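Local structure of phosphoribosylformylglycinamidine synthase 2 (Thermus thermophilus, 3VIU) at residues A43-P49 against E362-R368; I84-H89 against N170-M176; L487-E493 against N523-E529. The protein is an enzyme of the AIR synthase-related (PurM-like) family, a single chain carrying two pairs of N- and C-terminal PurM-type domains, and binds ADP and magnesium. One frame throughout, in Å; residues are numbered along the deposited sequence.

Contact 1 of 3, residues A43-P49 against E362-R368. With ADP (adenosine-5'-diphosphate), chain B.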
loop_
_atom_site.group_PDB
_atom_site.type_symbol
_atom_site.label_atom_id
_atom_site.label_comp_id
_atom_site.label_asym_id
_atom_site.label_seq_id
_atom_site.Cartn_x
_atom_site.Cartn_y
_atom_site.Cartn_z
ATOM N N ALA A 43 13.383 10.904 -9.183
ATOM C CA ALA A 43 14.128 11.757 -8.268
ATOM C C ALA A 43 13.422 12.246 -7.008
ATOM O O ALA A 43 14.098 12.605 -6.040
ATOM C CB ALA A 43 14.693 12.955 -9.039
ATOM N N TYR A 44 12.087 12.276 -7.007
ATOM C CA TYR A 44 11.354 12.738 -5.829
ATOM C C TYR A 44 11.813 14.147 -5.445
ATOM O O TYR A 44 11.970 14.461 -4.270
ATOM C CB TYR A 44 11.613 11.797 -4.649
ATOM C CG TYR A 44 10.915 10.468 -4.748
ATOM C CD1 TYR A 44 11.165 9.588 -5.811
ATOM C CD2 TYR A 44 9.961 10.100 -3.802
ATOM C CE1 TYR A 44 10.470 8.382 -5.925
ATOM C CE2 TYR A 44 9.265 8.906 -3.911
ATOM C CZ TYR A 44 9.517 8.055 -4.969
ATOM O OH TYR A 44 8.792 6.893 -5.062
ATOM N N LYS A 45 12.021 14.991 -6.445
ATOM C CA LYS A 45 12.502 16.346 -6.233
ATOM C C LYS A 45 11.713 17.239 -5.271
ATOM O O LYS A 45 12.306 17.975 -4.489
ATOM C CB LYS A 45 12.662 17.034 -7.586
ATOM C CG LYS A 45 13.753 16.403 -8.444
ATOM C CD LYS A 45 13.943 17.121 -9.778
ATOM C CE LYS A 45 12.655 17.124 -10.597
ATOM N NZ LYS A 45 12.881 17.579 -11.994
ATOM N N ASN A 46 10.390 17.172 -5.304
ATOM C CA ASN A 46 9.598 18.016 -4.422
ATOM C C ASN A 46 9.176 17.380 -3.108
ATOM O O ASN A 46 8.680 18.075 -2.220
ATOM C CB ASN A 46 8.359 18.514 -5.156
ATOM C CG ASN A 46 8.703 19.425 -6.311
ATOM O OD1 ASN A 46 9.164 18.980 -7.366
ATOM N ND2 ASN A 46 8.494 20.714 -6.114
ATOM N N SER A 47 9.388 16.077 -2.970
ATOM C CA SER A 47 8.984 15.368 -1.759
ATOM C C SER A 47 10.098 14.996 -0.793
ATOM O O SER A 47 9.846 14.859 0.401
ATOM C CB SER A 47 8.208 14.097 -2.123
ATOM O OG SER A 47 9.037 13.182 -2.815
ATOM N N ARG A 48 11.321 14.826 -1.295
ATOM C CA ARG A 48 12.437 14.452 -0.429
ATOM C C ARG A 48 12.604 15.341 0.803
ATOM O O ARG A 48 12.642 14.842 1.922
ATOM C CB ARG A 48 13.747 14.403 -1.226
ATOM C CG ARG A 48 14.174 12.980 -1.634
ATOM C CD ARG A 48 14.889 12.956 -2.992
ATOM N NE ARG A 48 16.147 13.702 -2.997
ATOM C CZ ARG A 48 16.810 14.048 -4.098
ATOM N NH1 ARG A 48 16.341 13.719 -5.296
ATOM N NH2 ARG A 48 17.949 14.722 -4.004
ATOM N N PRO A 49 12.680 16.670 0.619
ATOM C CA PRO A 49 12.844 17.582 1.757
ATOM C C PRO A 49 11.832 17.364 2.884
ATOM O O PRO A 49 12.150 17.572 4.055
ATOM C CB PRO A 49 12.689 18.962 1.117
ATOM C CG PRO A 49 13.179 18.753 -0.261
ATOM C CD PRO A 49 12.554 17.433 -0.634
ATOM N N GLU A 362 21.603 11.851 -7.488
ATOM C CA GLU A 362 21.305 12.926 -6.548
ATOM C C GLU A 362 20.874 14.208 -7.238
ATOM O O GLU A 362 21.650 15.157 -7.351
ATOM C CB GLU A 362 22.519 13.196 -5.660
ATOM C CG GLU A 362 22.867 12.030 -4.741
ATOM C CD GLU A 362 24.033 12.334 -3.812
ATOM O OE1 GLU A 362 23.949 13.330 -3.054
ATOM O OE2 GLU A 362 25.033 11.579 -3.837
ATOM N N ALA A 363 19.621 14.225 -7.688
ATOM C CA ALA A 363 19.052 15.376 -8.375
ATOM C C ALA A 363 18.645 16.482 -7.399
ATOM O O ALA A 363 18.465 16.243 -6.204
ATOM C CB ALA A 363 17.844 14.943 -9.199
ATOM N N PRO A 364 18.489 17.712 -7.908
ATOM C CA PRO A 364 18.099 18.864 -7.086
ATOM C C PRO A 364 16.721 18.665 -6.472
ATOM O O PRO A 364 15.859 18.031 -7.075
ATOM C CB PRO A 364 18.094 20.022 -8.082
ATOM C CG PRO A 364 19.019 19.552 -9.187
ATOM C CD PRO A 364 18.672 18.105 -9.316
ATOM N N THR A 365 16.521 19.195 -5.269
ATOM C CA THR A 365 15.228 19.104 -4.600
ATOM C C THR A 365 14.661 20.511 -4.502
ATOM O O THR A 365 15.394 21.493 -4.619
ATOM C CB THR A 365 15.340 18.507 -3.179
ATOM O OG1 THR A 365 16.192 19.327 -2.372
ATOM C CG2 THR A 365 15.891 17.089 -3.246
ATOM N N TYR A 366 13.356 20.619 -4.292
ATOM C CA TYR A 366 12.745 21.932 -4.212
ATOM C C TYR A 366 11.854 22.125 -2.990
ATOM O O TYR A 366 11.186 21.199 -2.526
ATOM C CB TYR A 366 11.942 22.208 -5.491
ATOM C CG TYR A 366 12.752 22.103 -6.769
ATOM C CD1 TYR A 366 13.827 22.960 -7.009
ATOM C CD2 TYR A 366 12.450 21.141 -7.730
ATOM C CE1 TYR A 366 14.584 22.860 -8.174
ATOM C CE2 TYR A 366 13.202 21.031 -8.905
ATOM C CZ TYR A 366 14.267 21.895 -9.118
ATOM O OH TYR A 366 15.008 21.798 -10.271
ATOM N N VAL A 367 11.870 23.342 -2.463
ATOM C CA VAL A 367 11.050 23.686 -1.318
ATOM C C VAL A 367 10.117 24.794 -1.775
ATOM O O VAL A 367 10.522 25.684 -2.525
ATOM C CB VAL A 367 11.906 24.181 -0.139
ATOM C CG1 VAL A 367 11.044 24.938 0.853
ATOM C CG2 VAL A 367 12.563 22.990 0.549
ATOM N N ARG A 368 8.865 24.727 -1.340
ATOM C CA ARG A 368 7.882 25.732 -1.713
ATOM C C ARG A 368 7.133 26.216 -0.495
ATOM O O ARG A 368 7.358 25.742 0.621
ATOM C CB ARG A 368 6.875 25.156 -2.710
ATOM C CG ARG A 368 7.416 24.974 -4.108
ATOM C CD ARG A 368 6.582 23.977 -4.892
ATOM N NE ARG A 368 7.111 23.759 -6.233
ATOM C CZ ARG A 368 8.374 23.444 -6.496
ATOM N NH1 ARG A 368 9.239 23.316 -5.503
ATOM N NH2 ARG A 368 8.773 23.246 -7.747
HETATM P PB ADP B . 11.271 1.508 -7.326
HETATM O O1B ADP B . 11.380 2.475 -8.454
HETATM O O2B ADP B . 9.730 1.082 -7.139
HETATM O O3B ADP B . 12.218 0.158 -7.683
HETATM P PA ADP B . 11.701 3.816 -5.936
HETATM O O1A ADP B . 12.936 4.400 -6.527
HETATM O O2A ADP B . 10.424 4.302 -6.808
HETATM O O3A ADP B . 11.816 2.178 -5.933
HETATM O "O5'" ADP B . 11.463 4.318 -4.399
HETATM C "C5'" ADP B . 12.598 5.091 -3.963
HETATM C "C4'" ADP B . 13.073 4.718 -2.528
HETATM O "O4'" ADP B . 12.585 5.688 -1.546
HETATM C "C3'" ADP B . 12.580 3.336 -2.027
HETATM O "O3'" ADP B . 13.569 2.757 -1.165
HETATM C "C2'" ADP B . 11.281 3.672 -1.295
HETATM O "O2'" ADP B . 10.937 2.686 -0.319
HETATM C "C1'" ADP B . 11.570 5.050 -0.693
HETATM N N9 ADP B . 10.356 5.874 -0.618
HETATM C C8 ADP B . 9.747 6.520 -1.657
HETATM N N7 ADP B . 8.695 7.163 -1.241
HETATM C C5 ADP B . 8.554 6.976 0.088
HETATM C C6 ADP B . 7.627 7.411 1.070
HETATM N N6 ADP B . 6.565 8.226 0.722
HETATM N N1 ADP B . 7.803 7.014 2.350
HETATM C C2 ADP B . 8.827 6.223 2.708
HETATM N N3 ADP B . 9.720 5.793 1.814
HETATM C C4 ADP B . 9.624 6.140 0.513
#
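K45 and T365 bring the two segments closest, their CA atoms 4.2 Å apart, where a turn leading into helix 48-51 meets an extended loop that follows helix 357-361. One backbone hydrogen bond joins them, Y366 N to K45 O at 2.9 Å, the donor standing above the carbonyl plane. The R48 side chain bends at chi2 (146°) and chi3 (63°), which brings its guanidinium to carbonyls of both segments. Its NH2 donates to A363 O at 2.7 Å, in that carbonyl's plane, while NH1 donates to A43 O at 2.6 Å within its own segment; the two carbonyls thus fix the guanidinium. T365 CG2 lies over one face of this group. P49 slides past T365 in the opposite direction, its CG 3.6 Å from T365 CB. K45 runs alongside Y366 in the same direction, K45 CD to Y366 CE2 4.1 Å, and both polar ends converge on E14, by a salt bridge from K45 NZ and a hydrogen bond from Y366 OH. The methyls of A43 and A363 meet, CB to CB 3.7 Å. Y44, at positive phi, turns its ring away to the bound ADP, Y44 CE2 to ADP N7 3.2 Å. This loop-on-loop contact borders the nucleotide pocket, one residue of the turn lining it.

Contact 2 of 3, residues I84-H89 against N170-M176. With ADP (adenosine-5'-diphosphate), chain B; PO4 (phosphate ion), chain C.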
loop_
_atom_site.group_PDB
_atom_site.type_symbol
_atom_site.label_atom_id
_atom_site.label_comp_id
_atom_site.label_asym_id
_atom_site.label_seq_id
_atom_site.Cartn_x
_atom_site.Cartn_y
_atom_site.Cartn_z
ATOM N N ILE A 84 4.770 -0.548 -0.939
ATOM C CA ILE A 84 3.620 -0.211 -1.760
ATOM C C ILE A 84 4.103 0.724 -2.865
ATOM O O ILE A 84 4.944 1.594 -2.632
ATOM C CB ILE A 84 2.500 0.443 -0.905
ATOM C CG1 ILE A 84 1.220 0.578 -1.727
ATOM C CG2 ILE A 84 2.951 1.797 -0.389
ATOM C CD1 ILE A 84 0.043 1.078 -0.917
ATOM N N GLU A 85 3.592 0.510 -4.072
ATOM C CA GLU A 85 3.961 1.292 -5.254
ATOM C C GLU A 85 2.681 1.799 -5.887
ATOM O O GLU A 85 1.594 1.429 -5.474
ATOM C CB GLU A 85 4.657 0.397 -6.296
ATOM C CG GLU A 85 6.178 0.449 -6.404
ATOM C CD GLU A 85 6.686 -0.402 -7.583
ATOM O OE1 GLU A 85 7.916 -0.473 -7.815
ATOM O OE2 GLU A 85 5.841 -1.003 -8.289
ATOM N N SER A 86 2.821 2.623 -6.915
ATOM C CA SER A 86 1.667 3.140 -7.637
ATOM C C SER A 86 1.894 3.011 -9.155
ATOM O O SER A 86 3.036 2.991 -9.625
ATOM C CB SER A 86 1.425 4.607 -7.278
ATOM O OG SER A 86 2.314 5.462 -7.974
ATOM N N HIS A 87 0.802 2.895 -9.908
ATOM C CA HIS A 87 0.852 2.806 -11.368
ATOM C C HIS A 87 -0.390 3.535 -11.853
ATOM O O HIS A 87 -1.182 3.009 -12.643
ATOM C CB HIS A 87 0.834 1.344 -11.850
ATOM C CG HIS A 87 2.110 0.909 -12.510
ATOM N ND1 HIS A 87 3.291 0.742 -11.816
ATOM C CD2 HIS A 87 2.397 0.639 -13.807
ATOM C CE1 HIS A 87 4.249 0.391 -12.656
ATOM N NE2 HIS A 87 3.733 0.322 -13.870
ATOM N N ASN A 88 -0.540 4.763 -11.370
ATOM C CA ASN A 88 -1.688 5.590 -11.690
ATOM C C ASN A 88 -1.862 5.956 -13.153
ATOM O O ASN A 88 -2.758 5.432 -13.818
ATOM C CB ASN A 88 -1.660 6.860 -10.842
ATOM C CG ASN A 88 -1.515 6.564 -9.355
ATOM O OD1 ASN A 88 -2.073 5.588 -8.841
ATOM N ND2 ASN A 88 -0.774 7.415 -8.656
ATOM N N HIS A 89 -1.016 6.851 -13.654
ATOM C CA HIS A 89 -1.114 7.304 -15.042
ATOM C C HIS A 89 -1.229 6.162 -16.052
ATOM O O HIS A 89 -2.063 6.203 -16.953
ATOM C CB HIS A 89 0.071 8.219 -15.380
ATOM C CG HIS A 89 0.040 9.533 -14.656
ATOM N ND1 HIS A 89 -0.857 10.535 -14.965
ATOM C CD2 HIS A 89 0.764 9.991 -13.605
ATOM C CE1 HIS A 89 -0.685 11.550 -14.136
ATOM N NE2 HIS A 89 0.291 11.246 -13.301
ATOM N N ASN A 170 -8.309 11.387 -12.463
ATOM C CA ASN A 170 -7.081 10.667 -12.169
ATOM C C ASN A 170 -7.319 9.516 -11.203
ATOM O O ASN A 170 -7.298 9.702 -9.988
ATOM C CB ASN A 170 -6.042 11.626 -11.585
ATOM C CG ASN A 170 -5.793 12.837 -12.479
ATOM O OD1 ASN A 170 -6.649 13.711 -12.620
ATOM N ND2 ASN A 170 -4.616 12.886 -13.090
ATOM N N PRO A 171 -7.559 8.305 -11.731
ATOM C CA PRO A 171 -7.786 7.172 -10.837
ATOM C C PRO A 171 -6.470 6.758 -10.176
ATOM O O PRO A 171 -5.386 7.163 -10.612
ATOM C CB PRO A 171 -8.342 6.105 -11.778
ATOM C CG PRO A 171 -7.620 6.394 -13.055
ATOM C CD PRO A 171 -7.711 7.899 -13.140
ATOM N N LEU A 172 -6.559 5.964 -9.119
ATOM C CA LEU A 172 -5.356 5.520 -8.444
ATOM C C LEU A 172 -5.299 4.009 -8.361
ATOM O O LEU A 172 -6.302 3.347 -8.096
ATOM C CB LEU A 172 -5.278 6.095 -7.028
ATOM C CG LEU A 172 -5.182 7.609 -6.827
ATOM C CD1 LEU A 172 -5.003 7.887 -5.348
ATOM C CD2 LEU A 172 -4.016 8.185 -7.617
ATOM N N VAL A 173 -4.115 3.468 -8.597
ATOM C CA VAL A 173 -3.905 2.037 -8.509
ATOM C C VAL A 173 -2.558 1.809 -7.841
ATOM O O VAL A 173 -1.504 2.016 -8.448
ATOM C CB VAL A 173 -3.905 1.370 -9.895
ATOM C CG1 VAL A 173 -3.747 -0.135 -9.735
ATOM C CG2 VAL A 173 -5.192 1.710 -10.637
ATOM N N ASN A 174 -2.601 1.415 -6.574
ATOM C CA ASN A 174 -1.387 1.143 -5.813
ATOM C C ASN A 174 -1.393 -0.330 -5.415
ATOM O O ASN A 174 -2.435 -0.882 -5.046
ATOM C CB ASN A 174 -1.338 2.013 -4.556
ATOM C CG ASN A 174 -0.959 3.459 -4.851
ATOM O OD1 ASN A 174 -1.409 4.050 -5.840
ATOM N ND2 ASN A 174 -0.140 4.042 -3.977
ATOM N N ALA A 175 -0.239 -0.976 -5.498
ATOM C CA ALA A 175 -0.162 -2.379 -5.125
ATOM C C ALA A 175 0.871 -2.578 -4.029
ATOM O O ALA A 175 2.002 -2.095 -4.117
ATOM C CB ALA A 175 0.185 -3.231 -6.337
HETATM N N MSE A 176 0.472 -3.290 -2.987
HETATM C CA MSE A 176 1.361 -3.565 -1.878
HETATM C C MSE A 176 1.731 -5.041 -1.932
HETATM O O MSE A 176 0.911 -5.874 -2.312
HETATM C CB MSE A 176 0.654 -3.247 -0.566
HETATM C CG MSE A 176 1.492 -3.463 0.673
HETATM SE SE MSE A 176 0.421 -3.098 2.256
HETATM C CE MSE A 176 1.606 -3.796 3.619
HETATM P PB ADP B . 11.271 1.508 -7.326
HETATM O O1B ADP B . 11.380 2.475 -8.454
HETATM O O2B ADP B . 9.730 1.082 -7.139
HETATM O O3B ADP B . 12.218 0.158 -7.683
HETATM P PA ADP B . 11.701 3.816 -5.936
HETATM O O1A ADP B . 12.936 4.400 -6.527
HETATM O O2A ADP B . 10.424 4.302 -6.808
HETATM O O3A ADP B . 11.816 2.178 -5.933
HETATM O "O5'" ADP B . 11.463 4.318 -4.399
HETATM C "C5'" ADP B . 12.598 5.091 -3.963
HETATM C "C4'" ADP B . 13.073 4.718 -2.528
HETATM O "O4'" ADP B . 12.585 5.688 -1.546
HETATM C "C3'" ADP B . 12.580 3.336 -2.027
HETATM O "O3'" ADP B . 13.569 2.757 -1.165
HETATM C "C2'" ADP B . 11.281 3.672 -1.295
HETATM O "O2'" ADP B . 10.937 2.686 -0.319
HETATM C "C1'" ADP B . 11.570 5.050 -0.693
HETATM N N9 ADP B . 10.356 5.874 -0.618
HETATM C C8 ADP B . 9.747 6.520 -1.657
HETATM N N7 ADP B . 8.695 7.163 -1.241
HETATM C C5 ADP B . 8.554 6.976 0.088
HETATM C C6 ADP B . 7.627 7.411 1.070
HETATM N N6 ADP B . 6.565 8.226 0.722
HETATM N N1 ADP B . 7.803 7.014 2.350
HETATM C C2 ADP B . 8.827 6.223 2.708
HETATM N N3 ADP B . 9.720 5.793 1.814
HETATM C C4 ADP B . 9.624 6.140 0.513
HETATM P P PO4 C . 2.503 7.019 -11.278
HETATM O O1 PO4 C . 1.748 6.107 -10.390
HETATM O O2 PO4 C . 1.630 7.460 -12.390
HETATM O O3 PO4 C . 2.950 8.201 -10.506
HETATM O O4 PO4 C . 3.687 6.310 -11.827
#
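E85 and A175 form an antiparallel hydrogen-bonded pair, E85 N to A175 O at 3.1 Å and A175 N to E85 O at 3.0 Å, flanked by the non-hydrogen-bonded pairs I84-M176 and S86-N174. H87 N extends the ladder to V173 O, nearly in line with the C=O bond. Beyond it a side chain replaces the backbone: N88 OD1 accepts from V173 N at 3.0 Å, the donor in the carbonyl plane of the amide. With CG beside its backbone N (chi1 -52°), N88 reaches strand 172-182 from the first turn of helix 88-93, and its ND2 probably hydrogen-bonds N488 OD1. Apolar contacts are few: I84 CG1 meets CB of selenomethionine M176 at 4.0 Å. A methyl of L172, CD2, packs against the N88 amide group, 3.5 Å from N88 CG. A phosphate ion, probably from the crystallisation liquor, is gripped where the strand gives way to the helix: O1 accepts from S86 OG at 2.6 Å and N88 N at 2.8 Å, O2 from H89 N at 3.0 Å. On the sheet face opposite S86, E85 sends its extended chain to ADP. Backbone donors at a helix N-terminus, joined by a hydroxyl, suit an anion, and the helix dipole would probably favour it further.

Contact 3 of 3, residues L487-E493 against N523-E529. With ADP (adenosine-5'-diphosphate), chain B; PO4 (phosphate ion), chain C.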
loop_
_atom_site.group_PDB
_atom_site.type_symbol
_atom_site.label_atom_id
_atom_site.label_comp_id
_atom_site.label_asym_id
_atom_site.label_seq_id
_atom_site.Cartn_x
_atom_site.Cartn_y
_atom_site.Cartn_z
ATOM N N LEU A 487 2.081 7.607 -1.178
ATOM C CA LEU A 487 1.503 8.937 -1.302
ATOM C C LEU A 487 1.063 9.204 -2.739
ATOM O O LEU A 487 1.789 8.898 -3.685
ATOM C CB LEU A 487 2.518 9.999 -0.869
ATOM C CG LEU A 487 3.145 9.835 0.524
ATOM C CD1 LEU A 487 4.016 11.046 0.819
ATOM C CD2 LEU A 487 2.061 9.679 1.594
ATOM N N ASN A 488 -0.131 9.767 -2.889
ATOM C CA ASN A 488 -0.694 10.119 -4.194
ATOM C C ASN A 488 -1.336 11.491 -4.029
ATOM O O ASN A 488 -2.255 11.658 -3.230
ATOM C CB ASN A 488 -1.756 9.108 -4.605
ATOM C CG ASN A 488 -1.237 7.685 -4.595
ATOM O OD1 ASN A 488 -0.694 7.203 -5.582
ATOM N ND2 ASN A 488 -1.386 7.014 -3.464
ATOM N N LEU A 489 -0.842 12.471 -4.773
ATOM C CA LEU A 489 -1.356 13.829 -4.696
ATOM C C LEU A 489 -1.325 14.535 -6.043
ATOM O O LEU A 489 -0.883 13.975 -7.055
ATOM C CB LEU A 489 -0.547 14.647 -3.689
ATOM C CG LEU A 489 -0.691 14.225 -2.223
ATOM C CD1 LEU A 489 0.577 13.505 -1.793
ATOM C CD2 LEU A 489 -0.948 15.440 -1.340
ATOM N N GLY A 490 -1.815 15.770 -6.047
ATOM C CA GLY A 490 -1.827 16.553 -7.260
ATOM C C GLY A 490 -0.453 17.158 -7.419
ATOM O O GLY A 490 0.502 16.754 -6.747
ATOM N N SER A 491 -0.351 18.136 -8.306
ATOM C CA SER A 491 0.911 18.804 -8.556
ATOM C C SER A 491 1.389 19.560 -7.321
ATOM O O SER A 491 0.590 20.182 -6.609
ATOM C CB SER A 491 0.752 19.783 -9.714
ATOM O OG SER A 491 1.913 20.578 -9.841
ATOM N N PRO A 492 2.700 19.503 -7.044
ATOM C CA PRO A 492 3.305 20.182 -5.897
ATOM C C PRO A 492 3.658 21.626 -6.271
ATOM O O PRO A 492 4.109 22.405 -5.430
ATOM C CB PRO A 492 4.547 19.347 -5.635
ATOM C CG PRO A 492 4.991 19.030 -7.031
ATOM C CD PRO A 492 3.684 18.624 -7.700
ATOM N N GLU A 493 3.457 21.961 -7.543
ATOM C CA GLU A 493 3.749 23.295 -8.046
ATOM C C GLU A 493 2.885 24.306 -7.305
ATOM O O GLU A 493 3.392 25.119 -6.534
ATOM C CB GLU A 493 3.450 23.381 -9.544
ATOM C CG GLU A 493 4.068 22.269 -10.386
ATOM C CD GLU A 493 5.565 22.407 -10.556
ATOM O OE1 GLU A 493 6.267 22.550 -9.535
ATOM O OE2 GLU A 493 6.037 22.363 -11.713
ATOM N N ASN A 523 6.146 5.017 -1.334
ATOM C CA ASN A 523 6.153 5.545 -2.683
ATOM C C ASN A 523 5.531 6.926 -2.696
ATOM O O ASN A 523 4.835 7.320 -1.764
ATOM C CB ASN A 523 5.347 4.636 -3.605
ATOM C CG ASN A 523 5.368 5.112 -5.042
ATOM O OD1 ASN A 523 6.426 5.174 -5.659
ATOM N ND2 ASN A 523 4.200 5.461 -5.580
ATOM N N VAL A 524 5.787 7.665 -3.767
ATOM C CA VAL A 524 5.230 8.999 -3.911
ATOM C C VAL A 524 4.862 9.228 -5.356
ATOM O O VAL A 524 5.716 9.169 -6.231
ATOM C CB VAL A 524 6.231 10.103 -3.483
ATOM C CG1 VAL A 524 5.652 11.486 -3.779
ATOM C CG2 VAL A 524 6.543 9.968 -2.008
ATOM N N SER A 525 3.583 9.482 -5.598
ATOM C CA SER A 525 3.094 9.756 -6.943
ATOM C C SER A 525 2.495 11.155 -6.939
ATOM O O SER A 525 1.523 11.416 -6.234
ATOM C CB SER A 525 2.028 8.738 -7.346
ATOM O OG SER A 525 1.482 9.077 -8.602
ATOM N N LEU A 526 3.086 12.058 -7.714
ATOM C CA LEU A 526 2.604 13.432 -7.779
ATOM C C LEU A 526 1.992 13.751 -9.135
ATOM O O LEU A 526 1.979 12.910 -10.036
ATOM C CB LEU A 526 3.748 14.404 -7.495
ATOM C CG LEU A 526 4.421 14.222 -6.137
ATOM C CD1 LEU A 526 5.552 15.216 -6.012
ATOM C CD2 LEU A 526 3.402 14.402 -5.008
ATOM N N TYR A 527 1.483 14.972 -9.269
ATOM C CA TYR A 527 0.879 15.422 -10.521
ATOM C C TYR A 527 -0.385 14.655 -10.887
ATOM O O TYR A 527 -0.713 14.515 -12.065
ATOM C CB TYR A 527 1.899 15.320 -11.666
ATOM C CG TYR A 527 3.089 16.223 -11.477
ATOM C CD1 TYR A 527 3.001 17.593 -11.746
ATOM C CD2 TYR A 527 4.291 15.723 -10.984
ATOM C CE1 TYR A 527 4.085 18.446 -11.527
ATOM C CE2 TYR A 527 5.379 16.560 -10.760
ATOM C CZ TYR A 527 5.272 17.920 -11.032
ATOM O OH TYR A 527 6.348 18.746 -10.801
ATOM N N ASN A 528 -1.087 14.149 -9.882
ATOM C CA ASN A 528 -2.331 13.434 -10.134
ATOM C C ASN A 528 -3.457 14.454 -10.128
ATOM O O ASN A 528 -4.183 14.593 -9.149
ATOM C CB ASN A 528 -2.567 12.366 -9.063
ATOM C CG ASN A 528 -1.616 11.197 -9.200
ATOM O OD1 ASN A 528 -1.722 10.418 -10.140
ATOM N ND2 ASN A 528 -0.670 11.078 -8.270
ATOM N N GLU A 529 -3.567 15.192 -11.226
ATOM C CA GLU A 529 -4.600 16.203 -11.377
ATOM C C GLU A 529 -4.697 16.597 -12.838
ATOM O O GLU A 529 -3.766 16.388 -13.615
ATOM C CB GLU A 529 -4.279 17.449 -10.533
ATOM C CG GLU A 529 -3.141 18.315 -11.065
ATOM C CD GLU A 529 -2.917 19.576 -10.230
ATOM O OE1 GLU A 529 -2.582 19.443 -9.035
ATOM O OE2 GLU A 529 -3.075 20.699 -10.761
HETATM P PB ADP B . 11.271 1.508 -7.326
HETATM O O1B ADP B . 11.380 2.475 -8.454
HETATM O O2B ADP B . 9.730 1.082 -7.139
HETATM O O3B ADP B . 12.218 0.158 -7.683
HETATM P PA ADP B . 11.701 3.816 -5.936
HETATM O O1A ADP B . 12.936 4.400 -6.527
HETATM O O2A ADP B . 10.424 4.302 -6.808
HETATM O O3A ADP B . 11.816 2.178 -5.933
HETATM O "O5'" ADP B . 11.463 4.318 -4.399
HETATM C "C5'" ADP B . 12.598 5.091 -3.963
HETATM C "C4'" ADP B . 13.073 4.718 -2.528
HETATM O "O4'" ADP B . 12.585 5.688 -1.546
HETATM C "C3'" ADP B . 12.580 3.336 -2.027
HETATM O "O3'" ADP B . 13.569 2.757 -1.165
HETATM C "C2'" ADP B . 11.281 3.672 -1.295
HETATM O "O2'" ADP B . 10.937 2.686 -0.319
HETATM C "C1'" ADP B . 11.570 5.050 -0.693
HETATM N N9 ADP B . 10.356 5.874 -0.618
HETATM C C8 ADP B . 9.747 6.520 -1.657
HETATM N N7 ADP B . 8.695 7.163 -1.241
HETATM C C5 ADP B . 8.554 6.976 0.088
HETATM C C6 ADP B . 7.627 7.411 1.070
HETATM N N6 ADP B . 6.565 8.226 0.722
HETATM N N1 ADP B . 7.803 7.014 2.350
HETATM C C2 ADP B . 8.827 6.223 2.708
HETATM N N3 ADP B . 9.720 5.793 1.814
HETATM C C4 ADP B . 9.624 6.140 0.513
HETATM P P PO4 C . 2.503 7.019 -11.278
HETATM O O1 PO4 C . 1.748 6.107 -10.390
HETATM O O2 PO4 C . 1.630 7.460 -12.390
HETATM O O3 PO4 C . 2.950 8.201 -10.506
HETATM O O4 PO4 C . 3.687 6.310 -11.827
HETATM O O HOH W 1 1.969 5.794 -4.291
HETATM O O HOH W 2 -1.761 21.375 -7.766
HETATM O O HOH W 3 7.280 20.623 -13.115
#
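L487 and V524 lie side by side, pointing the same way from paired parallel strands, L487 CD1 to V524 CG2 3.9 Å, and V524 CG2 also touches N6 of ADP. Further along, L526 spreads its methyls between two partners, CD2 to L489 CB and CD1 to P492 CG. The P492 ring crosses Y527 at about a right angle and sets P492 CD over the face of the Y527 ring, 3.9 Å from its centroid, a CH-pi contact. Backbone bonds L487 N to N523 O, S525 N to L487 O and L489 N to S525 O hold the strands in register. Where the strands end, L489 O is gripped twice by N528, from N at 2.8 Å and from ND2 at 3.1 Å; ND2 also donates to S525 OG, its partner in the amide plane. With CG set between its backbone N and carbonyl carbon (chi1 73°), E529 OE1 accepts from S491 N at 2.7 Å, the N-H coming from above the carboxylate plane. A water links E529 OE1 to S491 O, and S525 OG donates to phosphate O3 at 2.6 Å. The two strands, 479-488 and 519-525, are joined through helix 495-515 in a beta-alpha-beta crossover, with L487 and L489 against that helix and N488 against strands 78-86 and 172-182.

Overall arrangement
Contacts 2 and 3 are buried and built on strands of two different PurM-type N-terminal domains, the paired strands antiparallel in contact 2 and parallel in contact 3; contact 1 is partly buried, loop against loop, and rests on one backbone bond and an arginine that donates to a backbone carbonyl of the other segment. Contact 2 nests along the chain within the loop closed by contact 1, yet their nearest atoms stay about 7 Å apart. Contact 3 touches both: R368 of contact 1 forms a salt bridge with E493, and N88 of contact 2 probably hydrogen-bonds N488. All three reach ADP, by the Y44 ring, the E85 carboxylate and the V524 side chain respectively, whereas contacts 2 and 3 alone share the phosphate.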